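Local coordinates for molybdopterin biosynthesis enzyme, MoaB (Thermus thermophilus, PDB 3MCH), which probably binds molybdopterin or its precursor and takes part in the biosynthesis of the molybdenum cofactor, at residues 1-5 with 154-158; 31-35 with 158-163; 54-59 with 120-125. Residues are numbered along the deposited sequence.

Interaction 1 of 3, residues 1-5 with 154-158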
loop_
_atom_site.group_PDB
_atom_site.type_symbol
_atom_site.label_atom_id
_atom_site.label_comp_id
_atom_site.label_asym_id
_atom_site.label_seq_id
_atom_site.Cartn_x
_atom_site.Cartn_y
_atom_site.Cartn_z
ATOM N N MET B 1 10.038 8.954 -25.495
ATOM C CA MET B 1 9.009 8.191 -26.262
ATOM C C MET B 1 9.013 6.730 -25.820
ATOM O O MET B 1 10.012 6.022 -25.973
ATOM C CB MET B 1 9.297 8.297 -27.761
ATOM C CG MET B 1 8.230 7.675 -28.646
ATOM S SD MET B 1 6.586 8.294 -28.257
ATOM C CE MET B 1 6.726 10.002 -28.809
ATOM N N PHE B 2 7.886 6.277 -25.280
ATOM C CA PHE B 2 7.776 4.909 -24.784
ATOM C C PHE B 2 6.685 4.109 -25.488
ATOM O O PHE B 2 5.587 4.607 -25.717
ATOM C CB PHE B 2 7.502 4.949 -23.281
ATOM C CG PHE B 2 8.507 5.752 -22.516
ATOM C CD1 PHE B 2 9.794 5.265 -22.311
ATOM C CD2 PHE B 2 8.182 7.019 -22.035
ATOM C CE1 PHE B 2 10.745 6.027 -21.640
ATOM C CE2 PHE B 2 9.131 7.792 -21.360
ATOM C CZ PHE B 2 10.411 7.293 -21.164
ATOM N N ARG B 3 7.004 2.864 -25.829
ATOM C CA ARG B 3 6.062 1.983 -26.508
ATOM C C ARG B 3 5.100 1.398 -25.493
ATOM O O ARG B 3 5.513 0.793 -24.504
ATOM C CB ARG B 3 6.824 0.876 -27.233
ATOM C CG ARG B 3 7.754 1.426 -28.301
ATOM C CD ARG B 3 8.708 0.368 -28.806
ATOM N NE ARG B 3 8.012 -0.727 -29.467
ATOM C CZ ARG B 3 8.251 -2.011 -29.228
ATOM N NH1 ARG B 3 9.169 -2.365 -28.334
ATOM N NH2 ARG B 3 7.578 -2.942 -29.883
ATOM N N VAL B 4 3.810 1.576 -25.758
ATOM C CA VAL B 4 2.758 1.124 -24.860
ATOM C C VAL B 4 1.865 0.044 -25.449
ATOM O O VAL B 4 1.524 0.078 -26.626
ATOM C CB VAL B 4 1.846 2.311 -24.467
ATOM C CG1 VAL B 4 0.779 1.869 -23.465
ATOM C CG2 VAL B 4 2.685 3.433 -23.899
ATOM N N GLY B 5 1.490 -0.906 -24.602
ATOM C CA GLY B 5 0.582 -1.961 -25.004
ATOM C C GLY B 5 -0.658 -1.822 -24.135
ATOM O O GLY B 5 -0.546 -1.604 -22.928
ATOM N N THR B 154 13.055 1.647 -18.034
ATOM C CA THR B 154 13.543 1.282 -19.357
ATOM C C THR B 154 14.925 1.796 -19.715
ATOM O O THR B 154 15.575 1.258 -20.615
ATOM C CB THR B 154 12.581 1.790 -20.437
ATOM O OG1 THR B 154 12.658 3.221 -20.496
ATOM C CG2 THR B 154 11.156 1.386 -20.109
ATOM N N GLY B 155 15.358 2.847 -19.029
ATOM C CA GLY B 155 16.654 3.430 -19.318
ATOM C C GLY B 155 16.592 4.284 -20.571
ATOM O O GLY B 155 17.617 4.778 -21.041
ATOM N N LYS B 156 15.388 4.456 -21.117
ATOM C CA LYS B 156 15.191 5.250 -22.327
ATOM C C LYS B 156 14.859 6.703 -21.985
ATOM O O LYS B 156 14.209 6.984 -20.979
ATOM C CB LYS B 156 14.061 4.656 -23.180
ATOM C CG LYS B 156 14.350 3.259 -23.729
ATOM C CD LYS B 156 13.129 2.649 -24.434
ATOM C CE LYS B 156 12.697 3.459 -25.656
ATOM N NZ LYS B 156 11.494 2.879 -26.334
ATOM N N PRO B 157 15.311 7.648 -22.823
ATOM C CA PRO B 157 15.059 9.074 -22.605
ATOM C C PRO B 157 13.706 9.507 -23.158
ATOM O O PRO B 157 13.036 8.751 -23.862
ATOM C CB PRO B 157 16.206 9.732 -23.354
ATOM C CG PRO B 157 16.312 8.854 -24.562
ATOM C CD PRO B 157 16.225 7.453 -23.966
ATOM N N TRP B 158 13.304 10.729 -22.829
ATOM C CA TRP B 158 12.042 11.273 -23.319
ATOM C C TRP B 158 12.116 12.793 -23.310
ATOM O O TRP B 158 12.889 13.378 -22.550
ATOM C CB TRP B 158 10.869 10.798 -22.458
ATOM C CG TRP B 158 10.942 11.249 -21.037
ATOM C CD1 TRP B 158 11.774 10.773 -20.063
ATOM C CD2 TRP B 158 10.159 12.279 -20.430
ATOM N NE1 TRP B 158 11.558 11.446 -18.885
ATOM C CE2 TRP B 158 10.574 12.378 -19.083
ATOM C CE3 TRP B 158 9.152 13.133 -20.893
ATOM C CZ2 TRP B 158 10.007 13.293 -18.192
ATOM C CZ3 TRP B 158 8.590 14.044 -20.007
ATOM C CH2 TRP B 158 9.023 14.118 -18.673
HETATM O O HOH W 1 9.965 4.159 -28.434
HETATM O O HOH W 2 12.762 7.104 -25.904
HETATM O O HOH W 3 10.625 -0.320 -26.222
#
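In this alpha/beta fold of the MogA/MoaB family, the N-terminal end of strand 2-9 is covered by the C-terminal tail as it leaves helix 146-154. Phe2, Lys156 and Met1 bury the most surface. The Phe2 ring packs between the tail and helix 146-154, where it touches Leu150. Phe2 CE1 lies 3.6 Å from Thr154 OG1, and Phe2 CE2 lies 3.6 Å from Trp158 CB. Lys156 O approaches the edge of the ring, 3.7 Å from Phe2 CE1. The five-membered ring of Trp158 lies obliquely to the Phe2 ring, centroids 5.7 Å apart, planes at 46°.

Lys156 runs back over the strand end. Its NZ forms a salt bridge with Asp64, which also accepts from the backbone N of Arg3. The bond from Lys156 NZ to Met1 O is weak, at 3.5 Å. A water 2.9 Å from Lys156 NZ and 3.1 Å from Met1 O reinforces it. In an ST turn around Gly155, which has positive phi and is the first residue past the helix, Lys156 N donates to Thr154 OG1 at 3.1 Å. Thr154 OG1 is also hydrogen-bonded to Leu150 O. A second water donates to Met1 O at 3.0 Å and Pro157 O at 2.6 Å.

Interaction 2 of 3, residues 31-35 with 158-163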
loop_
_atom_site.group_PDB
_atom_site.type_symbol
_atom_site.label_atom_id
_atom_site.label_comp_id
_atom_site.label_asym_id
_atom_site.label_seq_id
_atom_site.Cartn_x
_atom_site.Cartn_y
_atom_site.Cartn_z
ATOM N N ALA B 31 -2.527 10.607 -25.431
ATOM C CA ALA B 31 -2.373 11.514 -26.564
ATOM C C ALA B 31 -1.580 12.772 -26.218
ATOM O O ALA B 31 -1.886 13.468 -25.251
ATOM C CB ALA B 31 -3.749 11.896 -27.110
ATOM N N GLY B 32 -0.554 13.050 -27.017
ATOM C CA GLY B 32 0.267 14.225 -26.791
ATOM C C GLY B 32 1.509 13.967 -25.961
ATOM O O GLY B 32 2.494 14.699 -26.067
ATOM N N GLY B 33 1.465 12.928 -25.132
ATOM C CA GLY B 33 2.604 12.602 -24.291
ATOM C C GLY B 33 3.631 11.742 -24.999
ATOM O O GLY B 33 3.408 11.323 -26.140
ATOM N N PRO B 34 4.774 11.459 -24.347
ATOM C CA PRO B 34 5.847 10.642 -24.918
ATOM C C PRO B 34 5.442 9.179 -24.972
ATOM O O PRO B 34 6.151 8.304 -24.468
ATOM C CB PRO B 34 7.006 10.889 -23.961
ATOM C CG PRO B 34 6.311 11.002 -22.644
ATOM C CD PRO B 34 5.128 11.903 -22.985
ATOM N N PHE B 35 4.296 8.928 -25.594
ATOM C CA PHE B 35 3.755 7.583 -25.702
ATOM C C PHE B 35 3.325 7.239 -27.117
ATOM O O PHE B 35 2.806 8.083 -27.848
ATOM C CB PHE B 35 2.527 7.440 -24.797
ATOM C CG PHE B 35 2.776 7.819 -23.370
ATOM C CD1 PHE B 35 3.547 7.006 -22.542
ATOM C CD2 PHE B 35 2.256 9.004 -22.853
ATOM C CE1 PHE B 35 3.797 7.366 -21.217
ATOM C CE2 PHE B 35 2.501 9.374 -21.528
ATOM C CZ PHE B 35 3.273 8.555 -20.710
ATOM N N TRP B 158 13.304 10.729 -22.829
ATOM C CA TRP B 158 12.042 11.273 -23.319
ATOM C C TRP B 158 12.116 12.793 -23.310
ATOM O O TRP B 158 12.889 13.378 -22.550
ATOM C CB TRP B 158 10.869 10.798 -22.458
ATOM C CG TRP B 158 10.942 11.249 -21.037
ATOM C CD1 TRP B 158 11.774 10.773 -20.063
ATOM C CD2 TRP B 158 10.159 12.279 -20.430
ATOM N NE1 TRP B 158 11.558 11.446 -18.885
ATOM C CE2 TRP B 158 10.574 12.378 -19.083
ATOM C CE3 TRP B 158 9.152 13.133 -20.893
ATOM C CZ2 TRP B 158 10.007 13.293 -18.192
ATOM C CZ3 TRP B 158 8.590 14.044 -20.007
ATOM C CH2 TRP B 158 9.023 14.118 -18.673
ATOM N N LYS B 159 11.314 13.428 -24.160
ATOM C CA LYS B 159 11.303 14.884 -24.258
ATOM C C LYS B 159 10.035 15.442 -23.627
ATOM O O LYS B 159 8.950 14.892 -23.807
ATOM C CB LYS B 159 11.379 15.319 -25.724
ATOM C CG LYS B 159 12.178 14.378 -26.614
ATOM C CD LYS B 159 13.565 14.107 -26.051
ATOM C CE LYS B 159 14.255 12.982 -26.807
ATOM N NZ LYS B 159 15.522 12.559 -26.149
ATOM N N GLU B 160 10.177 16.543 -22.895
ATOM C CA GLU B 160 9.037 17.165 -22.234
ATOM C C GLU B 160 8.299 18.135 -23.160
ATOM O O GLU B 160 8.643 19.314 -23.249
ATOM C CB GLU B 160 9.502 17.886 -20.959
ATOM C CG GLU B 160 10.439 19.066 -21.190
ATOM C CD GLU B 160 11.048 19.600 -19.905
ATOM O OE1 GLU B 160 10.310 19.746 -18.906
ATOM O OE2 GLU B 160 12.266 19.884 -19.899
ATOM N N GLY B 161 7.282 17.626 -23.851
ATOM C CA GLY B 161 6.510 18.458 -24.758
ATOM C C GLY B 161 5.412 17.693 -25.475
ATOM O O GLY B 161 4.988 16.629 -25.023
ATOM N N HIS B 162 4.944 18.237 -26.596
ATOM C CA HIS B 162 3.893 17.590 -27.376
ATOM C C HIS B 162 4.469 16.540 -28.318
ATOM O O HIS B 162 5.548 16.722 -28.885
ATOM C CB HIS B 162 3.121 18.622 -28.200
ATOM C CG HIS B 162 2.009 18.034 -29.013
ATOM N ND1 HIS B 162 0.889 17.468 -28.442
ATOM C CD2 HIS B 162 1.846 17.918 -30.353
ATOM C CE1 HIS B 162 0.084 17.031 -29.394
ATOM N NE2 HIS B 162 0.641 17.293 -30.563
ATOM N N HIS B 163 3.735 15.444 -28.486
ATOM C CA HIS B 163 4.147 14.354 -29.365
ATOM C C HIS B 163 2.991 13.928 -30.262
ATOM O O HIS B 163 3.148 14.010 -31.498
ATOM C CB HIS B 163 4.628 13.159 -28.538
ATOM C CG HIS B 163 5.904 13.413 -27.796
ATOM N ND1 HIS B 163 7.126 13.500 -28.426
ATOM C CD2 HIS B 163 6.144 13.611 -26.478
ATOM C CE1 HIS B 163 8.066 13.740 -27.528
ATOM N NE2 HIS B 163 7.496 13.812 -26.338
#
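An inverse gamma turn centred on Pro34 leads into strand 35-43, outermost in the sheet of this chain, and the C-terminal tail of this alpha/beta fold lies across it. In the turn, Phe35 N donates to Gly33 O at 2.6 Å. Pro34 is buried and gives the largest area to the contact. One partner is the Trp158 indole, with Pro34 CG 4.0 Å from Trp158 CE3. Another is the His163 imidazole, whose CD2 lies 3.3 Å from Pro34 N and whose NE2 lies 3.8 Å from Pro34 CB. Pro147 of helix 146-154 touches both Pro34 and Trp158, so the proline is also packed against that helix.

Gly32 and His163 form the other half of the contact. Gly32 CA and His163 CA are 4.7 Å apart. Gly32 O accepts a weak hydrogen bond from His163 N at 2.8 Å, with an angle of 130°. Gly32 O also has a CA-H...O contact with His162 CA at 3.5 Å. Gly32 has positive phi, and a CB there would be jammed against the preceding carbonyl O. The backbone thus calls for glycine where the chain turns after helix 21-30. Most of the tail residues are exposed, so this is a surface contact. The tail curls back, and His163 NE2 donates to Lys159 O at 3.1 Å.

Interaction 3 of 3, residues 54-59 with 120-125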
loop_
_atom_site.group_PDB
_atom_site.type_symbol
_atom_site.label_atom_id
_atom_site.label_comp_id
_atom_site.label_asym_id
_atom_site.label_seq_id
_atom_site.Cartn_x
_atom_site.Cartn_y
_atom_site.Cartn_z
ATOM N N LEU B 54 1.039 -10.876 -21.261
ATOM C CA LEU B 54 1.942 -10.017 -20.501
ATOM C C LEU B 54 3.377 -10.500 -20.647
ATOM O O LEU B 54 4.308 -9.700 -20.744
ATOM C CB LEU B 54 1.550 -10.002 -19.017
ATOM C CG LEU B 54 0.220 -9.347 -18.636
ATOM C CD1 LEU B 54 0.030 -9.442 -17.122
ATOM C CD2 LEU B 54 0.209 -7.890 -19.092
ATOM N N ARG B 55 3.549 -11.817 -20.666
ATOM C CA ARG B 55 4.867 -12.423 -20.798
ATOM C C ARG B 55 5.445 -12.093 -22.172
ATOM O O ARG B 55 6.603 -11.696 -22.296
ATOM C CB ARG B 55 4.756 -13.942 -20.636
ATOM C CG ARG B 55 6.071 -14.647 -20.357
ATOM C CD ARG B 55 5.909 -16.158 -20.478
ATOM N NE ARG B 55 4.803 -16.668 -19.668
ATOM C CZ ARG B 55 4.808 -16.740 -18.340
ATOM N NH1 ARG B 55 3.750 -17.218 -17.698
ATOM N NH2 ARG B 55 5.873 -16.348 -17.651
ATOM N N LEU B 56 4.620 -12.268 -23.198
ATOM C CA LEU B 56 5.004 -11.996 -24.579
ATOM C C LEU B 56 5.402 -10.535 -24.770
ATOM O O LEU B 56 6.481 -10.227 -25.280
ATOM C CB LEU B 56 3.833 -12.310 -25.514
ATOM C CG LEU B 56 3.953 -13.432 -26.547
ATOM C CD1 LEU B 56 4.215 -14.757 -25.856
ATOM C CD2 LEU B 56 2.668 -13.496 -27.360
ATOM N N TRP B 57 4.513 -9.638 -24.355
ATOM C CA TRP B 57 4.733 -8.204 -24.495
ATOM C C TRP B 57 5.971 -7.678 -23.781
ATOM O O TRP B 57 6.669 -6.808 -24.297
ATOM C CB TRP B 57 3.495 -7.448 -24.011
ATOM C CG TRP B 57 2.335 -7.540 -24.957
ATOM C CD1 TRP B 57 2.238 -8.334 -26.069
ATOM C CD2 TRP B 57 1.115 -6.796 -24.891
ATOM N NE1 TRP B 57 1.037 -8.123 -26.699
ATOM C CE2 TRP B 57 0.328 -7.182 -25.999
ATOM C CE3 TRP B 57 0.609 -5.836 -24.003
ATOM C CZ2 TRP B 57 -0.938 -6.641 -26.244
ATOM C CZ3 TRP B 57 -0.648 -5.299 -24.248
ATOM C CH2 TRP B 57 -1.407 -5.702 -25.360
ATOM N N ALA B 58 6.247 -8.204 -22.596
ATOM C CA ALA B 58 7.403 -7.757 -21.842
ATOM C C ALA B 58 8.677 -8.452 -22.295
ATOM O O ALA B 58 9.641 -7.803 -22.691
ATOM C CB ALA B 58 7.182 -8.004 -20.352
ATOM N N ASP B 59 8.661 -9.779 -22.246
ATOM C CA ASP B 59 9.830 -10.580 -22.596
ATOM C C ASP B 59 10.249 -10.581 -24.060
ATOM O O ASP B 59 11.439 -10.464 -24.362
ATOM C CB ASP B 59 9.623 -12.025 -22.135
ATOM C CG ASP B 59 9.406 -12.134 -20.636
ATOM O OD1 ASP B 59 9.480 -11.097 -19.940
ATOM O OD2 ASP B 59 9.163 -13.261 -20.155
ATOM N N ARG B 120 8.567 -5.909 -14.754
ATOM C CA ARG B 120 9.002 -7.236 -15.173
ATOM C C ARG B 120 10.058 -6.913 -16.223
ATOM O O ARG B 120 9.757 -6.279 -17.241
ATOM C CB ARG B 120 7.873 -8.059 -15.802
ATOM C CG ARG B 120 8.338 -9.472 -16.173
ATOM C CD ARG B 120 7.316 -10.254 -16.986
ATOM N NE ARG B 120 7.902 -11.478 -17.532
ATOM C CZ ARG B 120 8.162 -12.578 -16.827
ATOM N NH1 ARG B 120 7.882 -12.628 -15.532
ATOM N NH2 ARG B 120 8.716 -13.630 -17.422
ATOM N N GLY B 121 11.298 -7.319 -15.970
ATOM C CA GLY B 121 12.366 -7.019 -16.907
ATOM C C GLY B 121 12.527 -5.512 -17.009
ATOM O O GLY B 121 12.876 -4.857 -16.030
ATOM N N ARG B 122 12.270 -4.957 -18.188
ATOM C CA ARG B 122 12.364 -3.518 -18.388
ATOM C C ARG B 122 11.015 -2.985 -18.848
ATOM O O ARG B 122 10.941 -2.070 -19.667
ATOM C CB ARG B 122 13.443 -3.189 -19.417
ATOM C CG ARG B 122 14.854 -3.178 -18.835
ATOM C CD ARG B 122 15.887 -3.133 -19.939
ATOM N NE ARG B 122 15.962 -4.411 -20.639
ATOM C CZ ARG B 122 16.073 -4.540 -21.957
ATOM N NH1 ARG B 122 16.137 -5.747 -22.502
ATOM N NH2 ARG B 122 16.106 -3.461 -22.730
ATOM N N THR B 123 9.953 -3.571 -18.306
ATOM C CA THR B 123 8.591 -3.182 -18.652
ATOM C C THR B 123 7.780 -2.830 -17.410
ATOM O O THR B 123 7.736 -3.594 -16.445
ATOM C CB THR B 123 7.863 -4.324 -19.396
ATOM O OG1 THR B 123 8.623 -4.695 -20.552
ATOM C CG2 THR B 123 6.465 -3.880 -19.830
ATOM N N LEU B 124 7.147 -1.660 -17.437
ATOM C CA LEU B 124 6.307 -1.225 -16.327
ATOM C C LEU B 124 4.893 -1.675 -16.653
ATOM O O LEU B 124 4.411 -1.444 -17.761
ATOM C CB LEU B 124 6.353 0.301 -16.189
ATOM C CG LEU B 124 5.528 0.937 -15.071
ATOM C CD1 LEU B 124 6.026 0.470 -13.705
ATOM C CD2 LEU B 124 5.634 2.454 -15.190
ATOM N N ILE B 125 4.236 -2.312 -15.688
ATOM C CA ILE B 125 2.886 -2.820 -15.879
ATOM C C ILE B 125 1.934 -2.252 -14.835
ATOM O O ILE B 125 2.200 -2.331 -13.632
ATOM C CB ILE B 125 2.860 -4.374 -15.784
ATOM C CG1 ILE B 125 3.891 -4.962 -16.749
ATOM C CG2 ILE B 125 1.469 -4.905 -16.101
ATOM C CD1 ILE B 125 5.285 -5.033 -16.185
HETATM O O HOH W 4 11.010 -6.175 -20.389
#
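Arg120 and Asp59 form a salt bridge with two hydrogen bonds. Arg120 NE donates to Asp59 OD1 at 2.9 Å, and Arg120 NH2 donates to Asp59 OD2 at 2.8 Å. The carboxylate thus meets the guanidinium along one edge. Arg120 NH1 has a separate partner, the carbonyl of Leu87. Arg55 NH2 comes within 3.9 Å of Arg120 NH2, so two like charges lie close together, and Asp59 pairs with Arg120.

Water 4 makes a second polar link. It donates to Ala58 O at 3.1 Å and to Thr123 OG1 at 2.8 Å, and accepts from Arg122 N at 2.8 Å. Thr123 OG1 is also hydrogen-bonded to Leu63 O, in the loop after the helix.

Ala58 is where the backbones come closest, with Ala58 CA 5.7 Å from Thr123 CA. Its small side chain lets the strand approach: Ala58 CB is 3.6 Å from Thr123 OG1 and 4.1 Å from Arg120 CD. Further in, Leu54 CD2 meets Ile125 CG2 at 4.4 Å, and Thr84 of helix 80-85 touches both side chains.

Thr123 N donates to Arg120 O at 2.9 Å in the tight turn of the hairpin between strands 117-120 and 123-128. Helix 47-60 packed on this mixed sheet is characteristic of a layered alpha/beta fold, here that of the MogA/MoaB family.

How the interactions relate
Residues 1-5, at the start of strand 2-9, meet residues 154-158, at and just after the end of helix 146-154. Interaction 1 closes a loop over most of the chain. Residues 31-35 follow helix 21-30 and pair with the last modelled residues in interaction 2. Interactions 1 and 2 cross along the chain, share Trp158 and touch directly, with Phe2 N 2.8 Å from Pro34 O in a probable hydrogen bond. Interaction 3 spans a shorter loop lying within both others, and joins helix 47-60 to the hairpin. It meets interaction 1 through Trp57 and Gly5 and through Thr154 and Arg122, but its nearest atoms are about 8 Å from interaction 2. The tail joins strands 2-9 and 35-43.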